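Local coordinates for rieske iron-sulfur protein soxF (Sulfolobus acidocaldarius, PDB 1JM1) that carries a Rieske-type [2Fe-2S] cluster and probably serves electron transfer in the respiratory chain of its archaeal host, at residues 10-20 / 32-40; 25-33 / 45-53. All blocks are in the same frame, centred on the assembly; numbering follows the deposited sequence.

Contact 1. Residues 10-20 / 32-40; sequences FPRYKVANIQQ and VYFFAYPLT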
loop_
_atom_site.group_PDB
_atom_site.type_symbol
_atom_site.label_atom_id
_atom_site.label_comp_id
_atom_site.label_asym_id
_atom_site.label_seq_id
_atom_site.Cartn_x
_atom_site.Cartn_y
_atom_site.Cartn_z
ATOM N N PHE A 10 5.987 15.616 -1.596
ATOM C CA PHE A 10 5.463 14.828 -0.512
ATOM C C PHE A 10 6.327 14.949 0.717
ATOM O O PHE A 10 7.536 15.224 0.604
ATOM C CB PHE A 10 5.381 13.372 -0.871
ATOM C CG PHE A 10 4.149 12.944 -1.645
ATOM C CD1 PHE A 10 4.001 13.152 -2.987
ATOM C CD2 PHE A 10 3.124 12.286 -0.978
ATOM C CE1 PHE A 10 2.916 12.724 -3.667
ATOM C CE2 PHE A 10 2.016 11.825 -1.698
ATOM C CZ PHE A 10 1.914 12.042 -3.039
ATOM N N PRO A 11 5.784 14.684 1.901
ATOM C CA PRO A 11 6.596 14.575 3.134
ATOM C C PRO A 11 7.342 13.275 3.162
ATOM O O PRO A 11 6.980 12.277 2.520
ATOM C CB PRO A 11 5.549 14.633 4.223
ATOM C CG PRO A 11 4.285 14.106 3.609
ATOM C CD PRO A 11 4.350 14.428 2.168
ATOM N N ARG A 12 8.420 13.257 3.920
ATOM C CA ARG A 12 9.155 12.060 4.295
ATOM C C ARG A 12 8.678 11.698 5.700
ATOM O O ARG A 12 8.930 12.407 6.652
ATOM C CB ARG A 12 10.644 12.362 4.229
ATOM C CG ARG A 12 11.568 11.211 4.661
ATOM C CD ARG A 12 13.019 11.636 4.431
ATOM N NE ARG A 12 13.959 10.600 4.861
ATOM C CZ ARG A 12 14.351 9.622 4.074
ATOM N NH1 ARG A 12 13.935 9.453 2.815
ATOM N NH2 ARG A 12 15.218 8.733 4.586
ATOM N N TYR A 13 7.968 10.577 5.839
ATOM C CA TYR A 13 7.326 10.134 7.061
ATOM C C TYR A 13 7.871 8.800 7.490
ATOM O O TYR A 13 7.841 7.848 6.723
ATOM C CB TYR A 13 5.783 10.006 6.838
ATOM C CG TYR A 13 5.035 9.270 7.910
ATOM C CD1 TYR A 13 4.946 9.922 9.155
ATOM C CD2 TYR A 13 4.472 7.989 7.781
ATOM C CE1 TYR A 13 4.273 9.279 10.188
ATOM C CE2 TYR A 13 3.839 7.346 8.830
ATOM C CZ TYR A 13 3.732 8.008 10.010
ATOM O OH TYR A 13 3.109 7.326 11.086
ATOM N N LYS A 14 8.328 8.661 8.738
ATOM C CA LYS A 14 8.787 7.393 9.236
ATOM C C LYS A 14 7.628 6.473 9.554
ATOM O O LYS A 14 6.793 6.772 10.427
ATOM C CB LYS A 14 9.600 7.635 10.535
ATOM C CG LYS A 14 10.275 6.333 10.984
ATOM C CD LYS A 14 10.964 6.509 12.358
ATOM C CE LYS A 14 11.963 7.656 12.402
ATOM N NZ LYS A 14 12.736 7.623 13.671
ATOM N N VAL A 15 7.548 5.366 8.891
ATOM C CA VAL A 15 6.487 4.376 9.099
ATOM C C VAL A 15 6.805 3.499 10.297
ATOM O O VAL A 15 5.997 3.306 11.198
ATOM C CB VAL A 15 6.256 3.518 7.841
ATOM C CG1 VAL A 15 5.183 2.453 8.136
ATOM C CG2 VAL A 15 5.828 4.353 6.681
ATOM N N ALA A 16 8.003 2.893 10.280
ATOM C CA ALA A 16 8.411 1.910 11.267
ATOM C C ALA A 16 9.888 1.612 11.048
ATOM O O ALA A 16 10.407 1.839 9.963
ATOM C CB ALA A 16 7.648 0.593 11.125
ATOM N N ASN A 17 10.544 1.045 12.058
ATOM C CA ASN A 17 11.850 0.463 11.856
ATOM C C ASN A 17 11.696 -0.943 11.324
ATOM O O ASN A 17 10.736 -1.645 11.670
ATOM C CB ASN A 17 12.596 0.471 13.219
ATOM C CG ASN A 17 14.058 0.091 13.039
ATOM O OD1 ASN A 17 14.407 -1.092 13.067
ATOM N ND2 ASN A 17 14.887 1.096 12.853
ATOM N N ILE A 18 12.666 -1.392 10.529
ATOM C CA ILE A 18 12.643 -2.785 10.046
ATOM C C ILE A 18 12.487 -3.774 11.162
ATOM O O ILE A 18 11.840 -4.796 10.988
ATOM C CB ILE A 18 13.940 -3.056 9.220
ATOM C CG1 ILE A 18 13.928 -4.424 8.561
ATOM C CG2 ILE A 18 15.211 -2.926 10.038
ATOM C CD1 ILE A 18 12.839 -4.549 7.481
ATOM N N GLN A 19 13.074 -3.515 12.340
ATOM C CA GLN A 19 12.960 -4.504 13.429
ATOM C C GLN A 19 11.558 -4.595 13.988
ATOM O O GLN A 19 11.164 -5.630 14.493
ATOM C CB GLN A 19 13.944 -4.207 14.542
ATOM C CG GLN A 19 15.376 -4.515 14.124
ATOM C CD GLN A 19 15.614 -5.890 13.667
ATOM O OE1 GLN A 19 15.013 -6.824 14.227
ATOM N NE2 GLN A 19 16.415 -6.055 12.634
ATOM N N GLN A 20 10.766 -3.514 13.924
ATOM C CA GLN A 20 9.368 -3.565 14.330
ATOM C C GLN A 20 8.607 -4.477 13.370
ATOM O O GLN A 20 7.741 -5.278 13.800
ATOM C CB GLN A 20 8.772 -2.169 14.424
ATOM C CG GLN A 20 9.348 -1.316 15.513
ATOM C CD GLN A 20 8.952 0.133 15.458
ATOM O OE1 GLN A 20 9.151 0.833 14.512
ATOM N NE2 GLN A 20 8.286 0.606 16.494
ATOM N N VAL A 32 1.454 -7.594 7.507
ATOM C CA VAL A 32 0.835 -6.328 7.110
ATOM C C VAL A 32 0.955 -5.370 8.275
ATOM O O VAL A 32 0.739 -5.747 9.429
ATOM C CB VAL A 32 -0.698 -6.600 6.792
ATOM C CG1 VAL A 32 -1.442 -5.408 6.497
ATOM C CG2 VAL A 32 -0.753 -7.600 5.588
ATOM N N TYR A 33 1.277 -4.082 7.981
ATOM C CA TYR A 33 1.535 -3.096 9.006
ATOM C C TYR A 33 0.877 -1.803 8.585
ATOM O O TYR A 33 1.300 -1.160 7.604
ATOM C CB TYR A 33 3.026 -2.926 9.215
ATOM C CG TYR A 33 3.491 -2.159 10.377
ATOM C CD1 TYR A 33 3.852 -2.787 11.566
ATOM C CD2 TYR A 33 3.535 -0.746 10.356
ATOM C CE1 TYR A 33 4.276 -2.076 12.671
ATOM C CE2 TYR A 33 3.992 -0.055 11.476
ATOM C CZ TYR A 33 4.336 -0.753 12.607
ATOM O OH TYR A 33 4.860 -0.074 13.725
ATOM N N PHE A 34 -0.166 -1.374 9.293
ATOM C CA PHE A 34 -0.961 -0.224 8.896
ATOM C C PHE A 34 -0.345 1.070 9.368
ATOM O O PHE A 34 0.297 1.112 10.430
ATOM C CB PHE A 34 -2.398 -0.329 9.421
ATOM C CG PHE A 34 -3.183 -1.427 8.712
ATOM C CD1 PHE A 34 -3.213 -2.697 9.257
ATOM C CD2 PHE A 34 -3.844 -1.155 7.538
ATOM C CE1 PHE A 34 -3.940 -3.679 8.590
ATOM C CE2 PHE A 34 -4.569 -2.147 6.870
ATOM C CZ PHE A 34 -4.621 -3.405 7.400
ATOM N N PHE A 35 -0.592 2.122 8.596
ATOM C CA PHE A 35 -0.153 3.476 8.917
ATOM C C PHE A 35 -1.049 4.443 8.133
ATOM O O PHE A 35 -1.927 3.983 7.374
ATOM C CB PHE A 35 1.351 3.679 8.595
ATOM C CG PHE A 35 1.734 3.558 7.163
ATOM C CD1 PHE A 35 1.974 4.672 6.372
ATOM C CD2 PHE A 35 1.895 2.314 6.557
ATOM C CE1 PHE A 35 2.406 4.568 5.071
ATOM C CE2 PHE A 35 2.318 2.202 5.240
ATOM C CZ PHE A 35 2.576 3.316 4.492
ATOM N N ALA A 36 -0.869 5.721 8.312
ATOM C CA ALA A 36 -1.570 6.743 7.529
ATOM C C ALA A 36 -0.546 7.610 6.842
ATOM O O ALA A 36 0.502 7.929 7.431
ATOM C CB ALA A 36 -2.451 7.623 8.396
ATOM N N TYR A 37 -0.821 7.996 5.593
ATOM C CA TYR A 37 0.140 8.783 4.834
ATOM C C TYR A 37 -0.493 9.268 3.535
ATOM O O TYR A 37 -1.196 8.487 2.893
ATOM C CB TYR A 37 1.342 7.894 4.413
ATOM C CG TYR A 37 2.389 8.630 3.603
ATOM C CD1 TYR A 37 3.337 9.443 4.210
ATOM C CD2 TYR A 37 2.393 8.526 2.204
ATOM C CE1 TYR A 37 4.265 10.137 3.457
ATOM C CE2 TYR A 37 3.322 9.235 1.463
ATOM C CZ TYR A 37 4.262 10.045 2.111
ATOM O OH TYR A 37 5.151 10.721 1.314
ATOM N N PRO A 38 -0.162 10.485 3.078
ATOM C CA PRO A 38 0.605 11.522 3.770
ATOM C C PRO A 38 -0.118 12.267 4.844
ATOM O O PRO A 38 0.534 13.020 5.573
ATOM C CB PRO A 38 1.054 12.444 2.613
ATOM C CG PRO A 38 -0.105 12.317 1.618
ATOM C CD PRO A 38 -0.476 10.879 1.674
ATOM N N LEU A 39 -1.450 12.127 4.956
ATOM C CA LEU A 39 -2.250 12.739 5.954
ATOM C C LEU A 39 -2.798 11.730 6.908
ATOM O O LEU A 39 -2.978 10.550 6.573
ATOM C CB LEU A 39 -3.423 13.538 5.337
ATOM C CG LEU A 39 -3.046 14.569 4.247
ATOM C CD1 LEU A 39 -4.352 15.195 3.778
ATOM C CD2 LEU A 39 -2.010 15.575 4.655
ATOM N N THR A 40 -3.145 12.167 8.097
ATOM C CA THR A 40 -3.555 11.230 9.171
ATOM C C THR A 40 -4.720 10.482 8.833
ATOM O O THR A 40 -4.954 9.363 9.370
ATOM C CB THR A 40 -3.736 11.940 10.549
ATOM O OG1 THR A 40 -4.822 12.746 10.304
ATOM C CG2 THR A 40 -2.461 12.642 10.867
HETATM O O HOH W 1 0.492 6.609 10.712
HETATM O O HOH W 2 5.557 2.438 13.809
#
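Tyr37 reaches across to Pro11 where two three-stranded antiparallel sheets of the Rieske fold meet through side chains. Strand 13-17 belongs to one sheet and strand 32-36 to the other; their axes run nearly antiparallel, 8.2 Å apart, so that side chains fill the space between them. From CB, the Tyr37 chain extends with CG opposite the backbone N (chi1 179°), which sends the ring toward residues 10-13. Its CD1 lies 3.6 Å from Tyr13 CB, a contact at the ring edge. CE1 comes next to Pro11 CG, while CE2 on the other side borders Phe10 CD2. Over the centre of one face sits Pro38 CB, 3.9 Å above the ring plane, an arrangement consistent with the cis peptide bond before Pro38. At the tip, Tyr37 OH donates to Pro11 O over 2.7 Å, in the carbonyl plane and at a C=O...O angle of 154°; the same oxygen lies in the plane of the tyrosine ring. A phenylalanine here would probably leave Pro11 O without this donor and free the ring end from its tie to the other segment. Pro11 CG meanwhile packs on Pro38 CB at 3.8 Å. Further along, a classic beta bulge, in which Val15 and Ala16 both face Ile162 of strand 161-167, turns both side chains toward strand 32-36. Val15 lays both methyls over one face of Phe35: CG2 stands 3.9 Å from the ring centroid, 15° off the normal, a CH-pi contact, and CG1 lies near Phe35 CD2. Ala16 CB instead meets Tyr33 CE2 at 3.7 Å. Two waters complete the seam, one joining Tyr13 OH to Ala36 N, the other donating to Val15 O and hydrogen-bonded to Tyr33 OH, 2.6 Å away.

Contact 2. Residues 25-33 / 45-53; sequences IKSSGCAVY and FLVDLQALT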
loop_
_atom_site.group_PDB
_atom_site.type_symbol
_atom_site.label_atom_id
_atom_site.label_comp_id
_atom_site.label_asym_id
_atom_site.label_seq_id
_atom_site.Cartn_x
_atom_site.Cartn_y
_atom_site.Cartn_z
ATOM N N ILE A 25 6.354 -9.998 12.394
ATOM C CA ILE A 25 6.236 -11.193 11.605
ATOM C C ILE A 25 6.659 -12.413 12.402
ATOM O O ILE A 25 5.968 -13.427 12.420
ATOM C CB ILE A 25 7.063 -11.054 10.311
ATOM C CG1 ILE A 25 6.459 -10.001 9.410
ATOM C CG2 ILE A 25 7.236 -12.446 9.605
ATOM C CD1 ILE A 25 7.343 -9.585 8.231
ATOM N N LYS A 26 7.769 -12.319 13.138
ATOM C CA LYS A 26 8.209 -13.464 13.934
ATOM C C LYS A 26 7.272 -13.843 15.060
ATOM O O LYS A 26 7.048 -15.024 15.315
ATOM C CB LYS A 26 9.560 -13.102 14.547
ATOM C CG LYS A 26 10.543 -13.111 13.467
ATOM N N SER A 27 6.679 -12.861 15.701
ATOM C CA SER A 27 5.898 -13.138 16.890
ATOM C C SER A 27 4.482 -13.520 16.552
ATOM O O SER A 27 3.852 -14.356 17.199
ATOM C CB SER A 27 6.059 -11.961 17.925
ATOM O OG SER A 27 5.452 -10.785 17.365
ATOM N N SER A 28 3.890 -12.911 15.558
ATOM C CA SER A 28 2.454 -13.050 15.297
ATOM C C SER A 28 2.160 -13.658 13.953
ATOM O O SER A 28 1.063 -14.066 13.637
ATOM C CB SER A 28 1.789 -11.654 15.391
ATOM O OG SER A 28 2.081 -10.893 14.242
ATOM N N GLY A 29 3.143 -13.670 13.040
ATOM C CA GLY A 29 2.912 -14.116 11.696
ATOM C C GLY A 29 2.269 -13.039 10.827
ATOM O O GLY A 29 2.005 -13.365 9.635
ATOM N N CYS A 30 2.049 -11.871 11.297
ATOM C CA CYS A 30 1.307 -10.845 10.555
ATOM C C CYS A 30 2.267 -10.023 9.707
ATOM O O CYS A 30 3.120 -9.367 10.243
ATOM C CB CYS A 30 0.541 -9.994 11.546
ATOM S SG CYS A 30 -0.442 -8.728 10.759
ATOM N N ALA A 31 2.105 -10.125 8.346
ATOM C CA ALA A 31 3.012 -9.459 7.401
ATOM C C ALA A 31 2.515 -8.148 6.909
ATOM O O ALA A 31 3.101 -7.594 5.944
ATOM C CB ALA A 31 3.243 -10.391 6.207
ATOM N N VAL A 32 1.454 -7.594 7.507
ATOM C CA VAL A 32 0.835 -6.328 7.110
ATOM C C VAL A 32 0.955 -5.370 8.275
ATOM O O VAL A 32 0.739 -5.747 9.429
ATOM C CB VAL A 32 -0.698 -6.600 6.792
ATOM C CG1 VAL A 32 -1.442 -5.408 6.497
ATOM C CG2 VAL A 32 -0.753 -7.600 5.588
ATOM N N TYR A 33 1.277 -4.082 7.981
ATOM C CA TYR A 33 1.535 -3.096 9.006
ATOM C C TYR A 33 0.877 -1.803 8.585
ATOM O O TYR A 33 1.300 -1.160 7.604
ATOM C CB TYR A 33 3.026 -2.926 9.215
ATOM C CG TYR A 33 3.491 -2.159 10.377
ATOM C CD1 TYR A 33 3.852 -2.787 11.566
ATOM C CD2 TYR A 33 3.535 -0.746 10.356
ATOM C CE1 TYR A 33 4.276 -2.076 12.671
ATOM C CE2 TYR A 33 3.992 -0.055 11.476
ATOM C CZ TYR A 33 4.336 -0.753 12.607
ATOM O OH TYR A 33 4.860 -0.074 13.725
ATOM N N PHE A 45 -1.004 0.453 4.062
ATOM C CA PHE A 45 -0.332 -0.652 4.740
ATOM C C PHE A 45 0.977 -0.957 4.074
ATOM O O PHE A 45 1.089 -0.944 2.845
ATOM C CB PHE A 45 -1.236 -1.894 4.830
ATOM C CG PHE A 45 -1.624 -2.507 3.515
ATOM C CD1 PHE A 45 -0.917 -3.545 2.972
ATOM C CD2 PHE A 45 -2.698 -2.009 2.792
ATOM C CE1 PHE A 45 -1.239 -4.059 1.747
ATOM C CE2 PHE A 45 -3.015 -2.521 1.541
ATOM C CZ PHE A 45 -2.306 -3.554 1.023
ATOM N N LEU A 46 1.950 -1.325 4.899
ATOM C CA LEU A 46 3.143 -2.032 4.476
ATOM C C LEU A 46 2.825 -3.488 4.389
ATOM O O LEU A 46 2.045 -4.011 5.180
ATOM C CB LEU A 46 4.336 -1.922 5.504
ATOM C CG LEU A 46 4.868 -0.669 5.988
ATOM C CD1 LEU A 46 6.055 -0.885 6.970
ATOM C CD2 LEU A 46 5.432 0.181 4.848
ATOM N N VAL A 47 3.483 -4.173 3.456
ATOM C CA VAL A 47 3.385 -5.635 3.371
ATOM C C VAL A 47 4.736 -6.178 2.983
ATOM O O VAL A 47 5.385 -5.663 2.053
ATOM C CB VAL A 47 2.287 -6.077 2.413
ATOM C CG1 VAL A 47 2.443 -5.544 0.983
ATOM C CG2 VAL A 47 2.135 -7.616 2.420
ATOM N N ASP A 48 5.175 -7.217 3.695
ATOM C CA ASP A 48 6.357 -7.978 3.301
ATOM C C ASP A 48 5.866 -9.063 2.395
ATOM O O ASP A 48 5.253 -10.061 2.828
ATOM C CB ASP A 48 7.129 -8.500 4.482
ATOM C CG ASP A 48 8.390 -9.237 4.036
ATOM O OD1 ASP A 48 8.425 -9.870 3.002
ATOM O OD2 ASP A 48 9.346 -9.285 4.868
ATOM N N LEU A 49 6.069 -8.889 1.057
ATOM C CA LEU A 49 5.509 -9.821 0.108
ATOM C C LEU A 49 6.166 -11.177 0.173
ATOM O O LEU A 49 5.499 -12.178 -0.228
ATOM C CB LEU A 49 5.499 -9.283 -1.301
ATOM C CG LEU A 49 4.498 -8.146 -1.592
ATOM C CD1 LEU A 49 4.602 -7.670 -3.024
ATOM C CD2 LEU A 49 3.046 -8.573 -1.352
ATOM N N GLN A 50 7.386 -11.300 0.642
ATOM C CA GLN A 50 8.004 -12.629 0.809
ATOM C C GLN A 50 7.423 -13.338 2.007
ATOM O O GLN A 50 7.125 -14.537 1.931
ATOM C CB GLN A 50 9.536 -12.445 0.890
ATOM C CG GLN A 50 10.249 -13.799 1.119
ATOM C CD GLN A 50 11.777 -13.602 1.013
ATOM O OE1 GLN A 50 12.324 -14.411 0.326
ATOM N NE2 GLN A 50 12.356 -12.733 1.740
ATOM N N ALA A 51 7.252 -12.642 3.149
ATOM C CA ALA A 51 6.596 -13.282 4.258
ATOM C C ALA A 51 5.184 -13.724 3.892
ATOM O O ALA A 51 4.732 -14.807 4.276
ATOM C CB ALA A 51 6.595 -12.335 5.474
ATOM N N LEU A 52 4.499 -12.920 3.113
ATOM C CA LEU A 52 3.123 -13.216 2.742
ATOM C C LEU A 52 3.028 -14.454 1.817
ATOM O O LEU A 52 2.209 -15.326 2.043
ATOM C CB LEU A 52 2.487 -11.996 2.098
ATOM C CG LEU A 52 1.005 -12.159 1.772
ATOM C CD1 LEU A 52 0.172 -12.071 3.041
ATOM C CD2 LEU A 52 0.586 -11.089 0.742
ATOM N N THR A 53 3.810 -14.425 0.730
ATOM C CA THR A 53 3.659 -15.370 -0.370
ATOM C C THR A 53 4.640 -16.532 -0.321
ATOM O O THR A 53 4.428 -17.524 -1.060
ATOM C CB THR A 53 3.832 -14.696 -1.756
ATOM O OG1 THR A 53 5.191 -14.319 -1.935
ATOM C CG2 THR A 53 2.926 -13.498 -1.952
#
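Tyr33 and Leu46 form the hydrogen-bonded pair of a beta hairpin, strands 32-36 and 43-48, with each backbone serving the other: Tyr33 N donates to Leu46 O at 2.9 Å and Leu46 N to Tyr33 O at 2.8 Å. Val32 and Val47, the next pair, are non-hydrogen-bonded, and beyond them Asp48 N donates to Ala31 O at 3.1 Å. Close CA-H...O contacts lie between these bonds, Val47 CA to Ala31 O among them. On the face bearing the two valines, Val32 CG1, set opposite the backbone N by a chi1 of 175°, comes 3.9 Å from Phe45 CB. Where helix 18-28 leads in through residues 29-31 and strand 43-48 passes into helix 49-53, the packing turns aliphatic: Ala31 CB meets Ala51 CB at 3.9 Å, and the Ile25 side chain, from helix 18-28, crosses that of Asp48 at about a right angle, with Ile25 CD1 3.9 Å from Asp48 CB. A second shell fixes these groups. In segment 25-33, helix 18-28 gives way at Gly29, whose positive phi suits glycine, and Ser28 OG accepts from Cys30 N in an ST turn. Cys30 is disulfide-bonded to Cys201, and Gln24 NE2 holds the carbonyls of Cys30 and Val32. Across from it, Asp48 is the N-cap of helix 49-53; its OD1 has a weak bond from Gln50 N and a hydrogen bond to Thr86 OG1, and takes the N-H of Ala51 from above the carboxylate plane, 65° out of it.

Contact 1 stacks one sheet on another, whereas contact 2 pairs neighbouring strands within the second of those sheets; their centres are 15 Å apart, and Val32 and Tyr33 belong to both. They touch at Leu46 and Phe45: Leu46 CD1 lies 3.6 Å from Val15 CG1, Leu46 N lies 3.6 Å from Phe35 CE2, and Phe45 CB lies 3.8 Å from Phe34 CD2. Helix 18-28 carries the chain from the first sheet to the hairpin; along the sequence the segments of the two contacts alternate. Neither forms the cluster site; in contact 2 the side chain of Phe45 is about 12 Å from the [2Fe-2S] cluster and about 10 Å from that of its ligand Cys94.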